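Local coordinates for protein lipase-specific foldase (PDB 2ES4) that assists the folding of an extracellular lipase as that enzyme passes through the periplasm, at residues A58-L63 with Q96-P101; A84-F89 with R130-Y135. One frame throughout, in Å; residues are numbered along the deposited sequence.

Interaction 1 (A58-L63 with Q96-P101)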
ATOM      1  N   ALA B  58      17.884   7.034  17.440  1.00 31.78           N
ATOM      2  CA  ALA B  58      17.850   6.688  18.859  1.00 30.86           C
ATOM      3  C   ALA B  58      16.876   5.568  19.194  1.00 31.58           C
ATOM      4  O   ALA B  58      17.046   4.862  20.189  1.00 30.85           O
ATOM      5  CB  ALA B  58      17.535   7.927  19.686  1.00 30.74           C
ATOM      6  N   LEU B  59      15.838   5.433  18.374  1.00 29.84           N
ATOM      7  CA  LEU B  59      14.808   4.422  18.583  1.00 29.65           C
ATOM      8  C   LEU B  59      14.883   3.336  17.526  1.00 28.50           C
ATOM      9  O   LEU B  59      15.537   3.533  16.495  1.00 28.07           O
ATOM     10  CB  LEU B  59      13.420   5.090  18.551  1.00 29.92           C
ATOM     11  CG  LEU B  59      12.871   5.789  19.800  1.00 31.54           C
ATOM     12  CD1 LEU B  59      12.638   4.788  20.914  1.00 32.06           C
ATOM     13  CD2 LEU B  59      13.804   6.896  20.251  1.00 32.72           C
ATOM     14  N   PRO B  60      14.232   2.165  17.760  1.00 28.76           N
ATOM     15  CA  PRO B  60      14.302   1.131  16.722  1.00 29.14           C
ATOM     16  C   PRO B  60      13.668   1.685  15.442  1.00 28.20           C
ATOM     17  O   PRO B  60      12.823   2.587  15.513  1.00 25.40           O
ATOM     18  CB  PRO B  60      13.486  -0.012  17.324  1.00 30.67           C
ATOM     19  CG  PRO B  60      12.552   0.671  18.273  1.00 32.93           C
ATOM     20  CD  PRO B  60      13.435   1.678  18.905  1.00 29.72           C
ATOM     21  N   GLY B  61      14.131   1.196  14.293  1.00 28.02           N
ATOM     22  CA  GLY B  61      13.640   1.669  13.006  1.00 27.19           C
ATOM     23  C   GLY B  61      12.140   1.848  12.865  1.00 26.38           C
ATOM     24  O   GLY B  61      11.693   2.858  12.321  1.00 25.27           O
ATOM     25  N   ALA B  62      11.367   0.917  13.425  1.00 24.36           N
ATOM     26  CA  ALA B  62       9.906   0.978  13.357  1.00 25.46           C
ATOM     27  C   ALA B  62       9.310   2.261  13.936  1.00 25.03           C
ATOM     28  O   ALA B  62       8.311   2.766  13.427  1.00 23.58           O
ATOM     29  CB  ALA B  62       9.297  -0.224  14.042  1.00 24.95           C
ATOM     30  N   LEU B  63       9.959   2.803  14.967  1.00 23.74           N
ATOM     31  CA  LEU B  63       9.484   4.011  15.636  1.00 23.68           C
ATOM     32  C   LEU B  63      10.268   5.279  15.336  1.00 22.94           C
ATOM     33  O   LEU B  63       9.726   6.375  15.457  1.00 21.66           O
ATOM     34  CB  LEU B  63       9.456   3.787  17.151  1.00 24.47           C
ATOM     35  CG  LEU B  63       8.752   2.525  17.657  1.00 24.87           C
ATOM     36  CD1 LEU B  63       8.970   2.374  19.140  1.00 28.49           C
ATOM     37  CD2 LEU B  63       7.273   2.571  17.323  1.00 26.09           C
ATOM     38  N   GLN B  96       7.914  -4.555  18.199  1.00 29.21           N
ATOM     39  CA  GLN B  96       8.065  -5.870  18.834  1.00 32.23           C
ATOM     40  C   GLN B  96       8.986  -6.847  18.100  1.00 33.55           C
ATOM     41  O   GLN B  96       9.623  -7.692  18.730  1.00 33.29           O
ATOM     42  CB  GLN B  96       6.700  -6.523  19.059  1.00 34.85           C
ATOM     43  CG  GLN B  96       5.974  -6.934  17.794  1.00 39.21           C
ATOM     44  CD  GLN B  96       4.630  -7.567  18.055  1.00 42.31           C
ATOM     45  OE1 GLN B  96       3.794  -7.020  18.774  1.00 43.63           O
ATOM     46  NE2 GLN B  96       4.411  -8.732  17.460  1.00 43.65           N
ATOM     47  N   GLY B  97       9.072  -6.703  16.779  1.00 32.95           N
ATOM     48  CA  GLY B  97       9.916  -7.579  15.989  1.00 33.07           C
ATOM     49  C   GLY B  97      11.398  -7.263  16.051  1.00 33.29           C
ATOM     50  O   GLY B  97      12.221  -8.061  15.602  1.00 32.69           O
ATOM     51  N   GLU B  98      11.740  -6.100  16.604  1.00 32.80           N
ATOM     52  CA  GLU B  98      13.133  -5.674  16.707  1.00 34.66           C
ATOM     53  C   GLU B  98      13.596  -5.598  18.153  1.00 34.19           C
ATOM     54  O   GLU B  98      14.719  -5.168  18.423  1.00 34.84           O
ATOM     55  CB  GLU B  98      13.321  -4.297  16.064  1.00 37.32           C
ATOM     56  CG  GLU B  98      12.805  -4.185  14.661  1.00 42.43           C
ATOM     57  CD  GLU B  98      12.953  -2.804  14.068  1.00 44.93           C
ATOM     58  OE1 GLU B  98      12.389  -1.841  14.628  1.00 42.36           O
ATOM     59  OE2 GLU B  98      13.618  -2.691  13.022  1.00 48.37           O
ATOM     60  N   LEU B  99      12.726  -5.989  19.081  1.00 33.83           N
ATOM     61  CA  LEU B  99      13.042  -5.933  20.505  1.00 34.15           C
ATOM     62  C   LEU B  99      12.751  -7.231  21.223  1.00 34.64           C
ATOM     63  O   LEU B  99      11.904  -8.018  20.795  1.00 35.00           O
ATOM     64  CB  LEU B  99      12.241  -4.815  21.181  1.00 32.44           C
ATOM     65  CG  LEU B  99      12.398  -3.371  20.695  1.00 31.84           C
ATOM     66  CD1 LEU B  99      11.383  -2.488  21.366  1.00 29.12           C
ATOM     67  CD2 LEU B  99      13.814  -2.892  20.937  1.00 32.67           C
ATOM     68  N   THR B 100      13.476  -7.460  22.314  1.00 35.25           N
ATOM     69  CA  THR B 100      13.267  -8.644  23.136  1.00 34.79           C
ATOM     70  C   THR B 100      12.009  -8.324  23.941  1.00 35.84           C
ATOM     71  O   THR B 100      11.671  -7.140  24.101  1.00 36.77           O
ATOM     72  CB  THR B 100      14.448  -8.877  24.113  1.00 35.23           C
ATOM     73  OG1 THR B 100      14.548  -7.779  25.024  1.00 34.89           O
ATOM     74  CG2 THR B 100      15.738  -9.054  23.362  1.00 34.99           C
ATOM     75  N   PRO B 101      11.282  -9.353  24.432  1.00 36.55           N
ATOM     76  CA  PRO B 101      10.072  -9.079  25.219  1.00 37.29           C
ATOM     77  C   PRO B 101      10.335  -8.114  26.384  1.00 37.81           C
ATOM     78  O   PRO B 101       9.545  -7.198  26.626  1.00 38.39           O
ATOM     79  CB  PRO B 101       9.686 -10.465  25.718  1.00 37.74           C
ATOM     80  CG  PRO B 101      10.097 -11.341  24.575  1.00 37.86           C
ATOM     81  CD  PRO B 101      11.445 -10.810  24.234  1.00 37.68           C
TER

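Interaction 2 (A84-F89 with R130-Y135)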
ATOM      1  N   ALA B  84      -8.163   5.235  21.486  1.00 38.91           N
ATOM      2  CA  ALA B  84      -6.892   5.952  21.494  1.00 38.22           C
ATOM      3  C   ALA B  84      -5.907   5.302  22.463  1.00 38.08           C
ATOM      4  O   ALA B  84      -4.698   5.334  22.233  1.00 37.76           O
ATOM      5  CB  ALA B  84      -7.105   7.402  21.852  1.00 37.94           C
ATOM      6  N   VAL B  85      -6.432   4.669  23.513  1.00 37.16           N
ATOM      7  CA  VAL B  85      -5.595   3.978  24.492  1.00 35.95           C
ATOM      8  C   VAL B  85      -4.900   2.803  23.814  1.00 35.25           C
ATOM      9  O   VAL B  85      -3.700   2.604  23.996  1.00 35.81           O
ATOM     10  CB  VAL B  85      -6.416   3.463  25.692  1.00 36.33           C
ATOM     11  CG1 VAL B  85      -5.537   2.669  26.653  1.00 35.92           C
ATOM     12  CG2 VAL B  85      -7.037   4.616  26.428  1.00 35.14           C
ATOM     13  N   ARG B  86      -5.657   2.057  23.008  1.00 34.15           N
ATOM     14  CA  ARG B  86      -5.126   0.908  22.278  1.00 34.33           C
ATOM     15  C   ARG B  86      -4.122   1.322  21.212  1.00 32.78           C
ATOM     16  O   ARG B  86      -3.132   0.624  20.987  1.00 32.85           O
ATOM     17  CB  ARG B  86      -6.255   0.126  21.609  1.00 35.32           C
ATOM     18  CG  ARG B  86      -5.768  -1.025  20.733  1.00 38.42           C
ATOM     19  CD  ARG B  86      -6.815  -1.486  19.771  1.00 40.91           C
ATOM     20  NE  ARG B  86      -6.251  -2.354  18.744  1.00 44.06           N
ATOM     21  CZ  ARG B  86      -6.923  -2.826  17.698  1.00 46.63           C
ATOM     22  NH1 ARG B  86      -8.208  -2.526  17.523  1.00 45.99           N
ATOM     23  NH2 ARG B  86      -6.306  -3.598  16.813  1.00 47.12           N
ATOM     24  N   GLU B  87      -4.392   2.445  20.548  1.00 32.67           N
ATOM     25  CA  GLU B  87      -3.502   2.944  19.501  1.00 32.02           C
ATOM     26  C   GLU B  87      -2.126   3.270  20.058  1.00 31.39           C
ATOM     27  O   GLU B  87      -1.115   3.058  19.386  1.00 30.22           O
ATOM     28  CB  GLU B  87      -4.098   4.164  18.816  1.00 32.54           C
ATOM     29  CG  GLU B  87      -5.417   3.882  18.122  1.00 35.12           C
ATOM     30  CD  GLU B  87      -5.886   5.044  17.283  1.00 35.66           C
ATOM     31  OE1 GLU B  87      -6.063   6.151  17.829  1.00 36.53           O
ATOM     32  OE2 GLU B  87      -6.093   4.846  16.070  1.00 39.07           O
ATOM     33  N   PHE B  88      -2.096   3.729  21.310  1.00 30.63           N
ATOM     34  CA  PHE B  88      -0.843   4.036  21.987  1.00 31.06           C
ATOM     35  C   PHE B  88       0.023   2.782  22.089  1.00 30.88           C
ATOM     36  O   PHE B  88       1.206   2.811  21.753  1.00 31.26           O
ATOM     37  CB  PHE B  88      -1.103   4.620  23.376  1.00 31.01           C
ATOM     38  CG  PHE B  88       0.128   4.719  24.226  1.00 33.02           C
ATOM     39  CD1 PHE B  88       1.071   5.734  23.996  1.00 31.60           C
ATOM     40  CD2 PHE B  88       0.381   3.761  25.232  1.00 32.52           C
ATOM     41  CE1 PHE B  88       2.259   5.792  24.752  1.00 34.05           C
ATOM     42  CE2 PHE B  88       1.556   3.807  25.986  1.00 33.04           C
ATOM     43  CZ  PHE B  88       2.499   4.824  25.748  1.00 32.48           C
ATOM     44  N   PHE B  89      -0.575   1.703  22.586  1.00 31.24           N
ATOM     45  CA  PHE B  89       0.124   0.436  22.746  1.00 31.31           C
ATOM     46  C   PHE B  89       0.530  -0.213  21.440  1.00 31.95           C
ATOM     47  O   PHE B  89       1.657  -0.682  21.322  1.00 30.80           O
ATOM     48  CB  PHE B  89      -0.706  -0.533  23.568  1.00 34.27           C
ATOM     49  CG  PHE B  89      -0.889  -0.112  24.988  1.00 35.61           C
ATOM     50  CD1 PHE B  89       0.212  -0.045  25.854  1.00 36.32           C
ATOM     51  CD2 PHE B  89      -2.159   0.243  25.467  1.00 36.47           C
ATOM     52  CE1 PHE B  89       0.055   0.376  27.191  1.00 36.41           C
ATOM     53  CE2 PHE B  89      -2.334   0.666  26.803  1.00 37.66           C
ATOM     54  CZ  PHE B  89      -1.221   0.734  27.668  1.00 38.37           C
ATOM     55  N   ARG B 130      -0.969  -4.499  31.276  1.00 47.07           N
ATOM     56  CA  ARG B 130      -0.962  -5.852  31.815  1.00 48.42           C
ATOM     57  C   ARG B 130      -2.073  -6.690  31.189  1.00 49.39           C
ATOM     58  O   ARG B 130      -1.833  -7.796  30.700  1.00 49.45           O
ATOM     59  CB  ARG B 130      -1.112  -5.838  33.330  1.00 48.91           C
ATOM     60  N   ARG B 131      -3.274  -6.123  31.146  1.00 50.07           N
ATOM     61  CA  ARG B 131      -4.425  -6.805  30.568  1.00 51.04           C
ATOM     62  C   ARG B 131      -4.311  -7.006  29.060  1.00 51.04           C
ATOM     63  O   ARG B 131      -4.773  -8.021  28.534  1.00 50.53           O
ATOM     64  CB  ARG B 131      -5.709  -6.065  30.920  1.00 51.74           C
ATOM     65  CG  ARG B 131      -6.223  -6.410  32.306  1.00 53.84           C
ATOM     66  CD  ARG B 131      -7.519  -5.691  32.631  1.00 56.17           C
ATOM     67  NE  ARG B 131      -7.301  -4.305  33.035  1.00 57.82           N
ATOM     68  CZ  ARG B 131      -8.246  -3.509  33.529  1.00 59.08           C
ATOM     69  NH1 ARG B 131      -9.488  -3.953  33.683  1.00 59.29           N
ATOM     70  NH2 ARG B 131      -7.947  -2.263  33.878  1.00 59.26           N
ATOM     71  N   TYR B 132      -3.658  -6.064  28.379  1.00 50.92           N
ATOM     72  CA  TYR B 132      -3.469  -6.159  26.938  1.00 51.80           C
ATOM     73  C   TYR B 132      -2.508  -7.276  26.593  1.00 52.86           C
ATOM     74  O   TYR B 132      -2.795  -8.096  25.732  1.00 52.81           O
ATOM     75  CB  TYR B 132      -2.968  -4.839  26.351  1.00 50.01           C
ATOM     76  CG  TYR B 132      -3.147  -4.706  24.849  1.00 49.35           C
ATOM     77  CD1 TYR B 132      -2.483  -3.695  24.143  1.00 47.93           C
ATOM     78  CD2 TYR B 132      -4.014  -5.568  24.127  1.00 47.94           C
ATOM     79  CE1 TYR B 132      -2.671  -3.535  22.748  1.00 47.70           C
ATOM     80  CE2 TYR B 132      -4.209  -5.419  22.744  1.00 47.06           C
ATOM     81  CZ  TYR B 132      -3.533  -4.399  22.063  1.00 47.59           C
ATOM     82  OH  TYR B 132      -3.710  -4.263  20.712  1.00 47.59           O
ATOM     83  N   ARG B 133      -1.371  -7.309  27.279  1.00 55.28           N
ATOM     84  CA  ARG B 133      -0.376  -8.343  27.041  1.00 57.61           C
ATOM     85  C   ARG B 133      -0.919  -9.726  27.392  1.00 58.57           C
ATOM     86  O   ARG B 133      -0.531 -10.719  26.780  1.00 58.39           O
ATOM     87  CB  ARG B 133       0.902  -8.042  27.814  1.00 59.34           C
ATOM     88  CG  ARG B 133       0.758  -8.044  29.310  1.00 62.21           C
ATOM     89  CD  ARG B 133       1.983  -7.529  29.997  1.00 64.69           C
ATOM     90  NE  ARG B 133       3.161  -8.235  29.524  1.00 66.22           N
ATOM     91  CZ  ARG B 133       4.392  -8.020  29.966  1.00 66.88           C
ATOM     92  NH1 ARG B 133       4.620  -7.113  30.908  1.00 68.18           N
ATOM     93  NH2 ARG B 133       5.399  -8.707  29.450  1.00 67.01           N
ATOM     94  N   ALA B 134      -1.857  -9.770  28.342  1.00 59.53           N
ATOM     95  CA  ALA B 134      -2.494 -11.020  28.749  1.00 61.29           C
ATOM     96  C   ALA B 134      -3.336 -11.508  27.577  1.00 62.44           C
ATOM     97  O   ALA B 134      -3.445 -12.709  27.342  1.00 62.14           O
ATOM     98  CB  ALA B 134      -3.365 -10.805  29.967  1.00 60.93           C
ATOM     99  N   TYR B 135      -3.869 -10.552  26.812  1.00 63.70           N
ATOM    100  CA  TYR B 135      -4.675 -10.836  25.633  1.00 64.70           C
ATOM    101  C   TYR B 135      -3.857 -11.580  24.589  1.00 65.54           C
ATOM    102  O   TYR B 135      -4.335 -12.560  24.030  1.00 65.10           O
ATOM    103  CB  TYR B 135      -5.264  -9.528  25.074  1.00 65.61           C
ATOM    104  CG  TYR B 135      -5.930  -9.621  23.727  1.00 66.81           C
ATOM    105  CD1 TYR B 135      -5.166  -9.662  22.536  1.00 67.30           C
ATOM    106  CD2 TYR B 135      -7.322  -9.678  23.625  1.00 67.18           C
ATOM    107  CE1 TYR B 135      -5.772  -9.773  21.286  1.00 67.84           C
ATOM    108  CE2 TYR B 135      -7.947  -9.783  22.367  1.00 67.53           C
ATOM    109  CZ  TYR B 135      -7.162  -9.826  21.207  1.00 67.83           C
ATOM    110  OH  TYR B 135      -7.763  -9.902  19.979  1.00 68.68           O
TER

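Interaction 1 (A58-L63 with Q96-P101)
Glu98 reaches across to Pro60, Gly61 and Ala62 because its CG stands anti to its own carbonyl carbon, beside the backbone N (chi1 -52°), and the chain then runs out straight through CD (chi2 178°). With its CB already pointing toward 58-63, this extended form delivers the carboxylate to the beta turn Pro60-Leu63. There the backbone N-H of Ala62 bonds to Glu98 OE1, N to OE1 being 3.2 Å, with a fairly straight angle of 165° at the hydrogen. The donor arrives on the syn side of the oxygen, a little out of the carboxylate plane.

Two aliphatic carbons crowd the same oxygen. Pro60 CB lies 3.4 Å from Glu98 OE1, and Ala62 CB is 3.5 Å from Glu98 OE1, so the acceptor rests against both the proline ring and the alanine methyl. Gly61 N is also near, 3.5 Å from Glu98 OE1, but makes no hydrogen bond to it. The turn is closed by its own backbone bond, Leu63 N to Pro60 O at 2.9 Å, and Ala62 N, inside it, gives its hydrogen to the glutamate. One side-chain-to-backbone bond, with the carbons around it, joins the two loops.

The other carboxylate oxygen, OE2, has a weak hydrogen bond to a polar side chain of the partner protein, and Ala62 O accepts a hydrogen bond from a basic side chain of that chain. Both loops therefore border the interface between the two proteins. Within the chaperone they flank helix 84-90, one preceding it and the other following it. Thr100 caps the start of helix 101-116 through the backbone N of Ala103, while Leu63 and Leu99 both rest on Leu107 of that helix.

Interaction 2 (A84-F89 with R130-Y135)
Tyr132 OH hydrogen-bonds to Asp90 OD1, and Arg86 NE forms a salt bridge to OD2 of the same residue, so one carboxylate grips the polar ends of both side chains. Arg86 NE and Tyr132 OH themselves stay 3.7 Å apart, beyond hydrogen-bonding distance, with the guanidinium and phenol planes turned 78° against each other. Arg86 is extended from CG to NE, and its CG passes 3.8 Å from Tyr132 OH. Farther out, Arg86 NH1 makes a salt bridge to Glu184 OE1 and a hydrogen bond to Phe180 O, tying the pair to helix 177-198.

The apolar half belongs to Phe89. Its CB meets the edge of the Tyr132 ring, near the ring plane, 3.7 Å from Tyr132 CD1. The tyrosine can reach across because its CG is anti to the backbone N (chi1 -162°), and the two side chains run alongside in opposing senses. Trp129 meets the Phe89 ring nearly parallel, while Phe180 packs edge-to-face with Tyr132.

This is a buried helix-helix contact, between helices 84-90 and 120-137 of the all-helical chaperone, in which aromatic packing adjoins a polar network where Arg86 links Asp90 to Glu184 and Phe180.

In the fold
Interaction 2 is buried and joins two helices, whereas interaction 1 is only partly buried and joins two loops. They lie on the same side of the chain's centre, with their own centres about 17 Å apart and their nearest atoms about 5 Å apart without touching. The segments alternate along the sequence: helix 84-90, which supplies half of interaction 2, lies between the loops of interaction 1. Segments of both also pack on helix 101-116, Phe89 on its Val108. Their chemistry follows their place: a carboxylate on a backbone N-H beside the partner protein, against aromatic rings with satisfied polar ends inside the helical packing.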